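Local coordinates for protein D-3-phosphoglycerate dehydrogenase (Sulfolobus tokodaii, PDB 2EKL) that binds NAD and probably oxidises 3-phosphoglycerate, the first step of the phosphorylated route to serine, at residues Ile19-Glu24 with Asn302-Met307. Residues are numbered along the deposited sequence; the frame is centred on the assembly and turned at random.
Sequences IKTLRE and NLLNAM
The end of Leu22 lies against Leu303 and Met307, residues one turn apart on the neighbouring helix, and makes the deeper part of an entirely apolar contact. Its CD2 methyl lies 3.9 Å from Met307 SD. Leu303 CD2 faces the fork of Leu22, 4.1 Å from both CD1 and CD2, and the two side chains cross at about a right angle. The unbranched chain of Met307, extended at chi2 (174°), carries a polarisable sulfur out to the Leu22 methyl.

Nearer the surface, Thr21 meets Leu304 through methyl groups: Thr21 CG2 is 3.7 Å from Leu304 CD1. Chi1 of -62° sets OG1 beside the backbone N, from where it hydrogen-bonds the carbonyl of Ile17, and leaves CG2 anti to that N, facing Leu304. Threonine thus offers carbon to the neighbour and satisfies its hydroxyl locally.

The axes of segments 19-24 and 302-307 approach to 11.6 Å and run roughly parallel, 29° apart, a wide spacing bridged by side-chain ends. Helix 289-309, near the C-terminus, returns to the N-terminal five-stranded domain, in this family the substrate-binding (catalytic) domain, away from the NAD site. It packs beside helix 16-24 over the parallel sheet: Leu22 rests on Val29, and Leu303 and Met307 on Ile49 and Ile71. Lacking polar links between the segments, the pairing depends on shape and on burial of apolar surface.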
loop_
_atom_site.group_PDB
_atom_site.type_symbol
_atom_site.label_atom_id
_atom_site.label_comp_id
_atom_site.label_asym_id
_atom_site.label_seq_id
_atom_site.Cartn_x
_atom_site.Cartn_y
_atom_site.Cartn_z
ATOM N N ILE A 19 9.731 30.146 14.160
ATOM C CA ILE A 19 9.498 31.460 14.742
ATOM C C ILE A 19 10.134 31.548 16.128
ATOM O O ILE A 19 10.794 32.533 16.459
ATOM C CB ILE A 19 7.989 31.750 14.869
ATOM C CG1 ILE A 19 7.330 31.676 13.491
ATOM C CG2 ILE A 19 7.775 33.128 15.478
ATOM C CD1 ILE A 19 5.825 31.892 13.521
ATOM N N LYS A 20 9.928 30.512 16.932
ATOM C CA LYS A 20 10.481 30.461 18.283
ATOM C C LYS A 20 12.003 30.544 18.251
ATOM O O LYS A 20 12.613 31.264 19.041
ATOM C CB LYS A 20 10.044 29.166 18.975
ATOM C CG LYS A 20 10.773 28.858 20.278
ATOM C CD LYS A 20 10.162 27.647 20.974
ATOM C CE LYS A 20 11.032 27.165 22.130
ATOM N NZ LYS A 20 11.259 28.232 23.143
ATOM N N THR A 21 12.610 29.812 17.324
ATOM C CA THR A 21 14.062 29.794 17.193
ATOM C C THR A 21 14.618 31.177 16.863
ATOM O O THR A 21 15.619 31.605 17.440
ATOM C CB THR A 21 14.495 28.775 16.113
ATOM O OG1 THR A 21 14.085 27.462 16.517
ATOM C CG2 THR A 21 16.006 28.788 15.931
ATOM N N LEU A 22 13.961 31.880 15.947
ATOM C CA LEU A 22 14.394 33.216 15.561
ATOM C C LEU A 22 14.209 34.197 16.714
ATOM O O LEU A 22 15.097 34.996 17.009
ATOM C CB LEU A 22 13.605 33.699 14.342
ATOM C CG LEU A 22 13.881 32.959 13.030
ATOM C CD1 LEU A 22 12.980 33.504 11.936
ATOM C CD2 LEU A 22 15.351 33.120 12.651
ATOM N N ARG A 23 13.056 34.134 17.369
ATOM C CA ARG A 23 12.785 35.031 18.481
ATOM C C ARG A 23 13.761 34.823 19.636
ATOM O O ARG A 23 14.227 35.793 20.234
ATOM C CB ARG A 23 11.333 34.865 18.949
ATOM C CG ARG A 23 10.354 35.575 18.025
ATOM C CD ARG A 23 8.897 35.305 18.350
ATOM N NE ARG A 23 8.039 36.160 17.535
ATOM C CZ ARG A 23 6.735 35.977 17.355
ATOM N NH1 ARG A 23 6.116 34.959 17.935
ATOM N NH2 ARG A 23 6.051 36.816 16.588
ATOM N N GLU A 24 14.084 33.568 19.935
ATOM C CA GLU A 24 15.017 33.265 21.018
ATOM C C GLU A 24 16.376 33.906 20.777
ATOM O O GLU A 24 17.096 34.225 21.724
ATOM C CB GLU A 24 15.228 31.757 21.157
ATOM C CG GLU A 24 13.992 30.958 21.485
ATOM C CD GLU A 24 14.305 29.490 21.658
ATOM O OE1 GLU A 24 15.075 28.946 20.836
ATOM O OE2 GLU A 24 13.782 28.880 22.608
ATOM N N ASN A 302 18.634 25.385 8.014
ATOM C CA ASN A 302 19.276 25.957 6.837
ATOM C C ASN A 302 19.235 27.480 6.896
ATOM O O ASN A 302 20.157 28.154 6.431
ATOM C CB ASN A 302 18.612 25.454 5.549
ATOM C CG ASN A 302 18.956 24.004 5.252
ATOM O OD1 ASN A 302 19.987 23.502 5.701
ATOM N ND2 ASN A 302 18.107 23.331 4.480
ATOM N N LEU A 303 18.167 28.020 7.475
ATOM C CA LEU A 303 18.039 29.465 7.610
ATOM C C LEU A 303 19.097 29.975 8.581
ATOM O O LEU A 303 19.743 30.996 8.333
ATOM C CB LEU A 303 16.645 29.836 8.124
ATOM C CG LEU A 303 16.417 31.313 8.458
ATOM C CD1 LEU A 303 16.762 32.171 7.253
ATOM C CD2 LEU A 303 14.964 31.523 8.882
ATOM N N LEU A 304 19.278 29.258 9.686
ATOM C CA LEU A 304 20.268 29.650 10.686
ATOM C C LEU A 304 21.683 29.606 10.118
ATOM O O LEU A 304 22.495 30.492 10.390
ATOM C CB LEU A 304 20.186 28.740 11.914
ATOM C CG LEU A 304 18.968 28.898 12.831
ATOM C CD1 LEU A 304 19.087 27.937 13.994
ATOM C CD2 LEU A 304 18.883 30.327 13.338
ATOM N N ASN A 305 21.981 28.576 9.330
ATOM C CA ASN A 305 23.309 28.456 8.738
ATOM C C ASN A 305 23.579 29.629 7.801
ATOM O O ASN A 305 24.678 30.193 7.801
ATOM C CB ASN A 305 23.447 27.142 7.968
ATOM C CG ASN A 305 24.862 26.915 7.460
ATOM O OD1 ASN A 305 25.808 26.816 8.246
ATOM N ND2 ASN A 305 25.016 26.841 6.143
ATOM N N ALA A 306 22.577 29.988 7.002
ATOM C CA ALA A 306 22.698 31.106 6.070
ATOM C C ALA A 306 22.903 32.410 6.841
ATOM O O ALA A 306 23.662 33.284 6.418
ATOM C CB ALA A 306 21.454 31.203 5.204
ATOM N N MET A 307 22.216 32.544 7.971
ATOM C CA MET A 307 22.353 33.741 8.790
ATOM C C MET A 307 23.755 33.804 9.392
ATOM O O MET A 307 24.367 34.875 9.456
ATOM C CB MET A 307 21.302 33.746 9.903
ATOM C CG MET A 307 19.878 33.926 9.399
ATOM S SD MET A 307 18.657 33.759 10.716
ATOM C CE MET A 307 18.747 35.382 11.458
#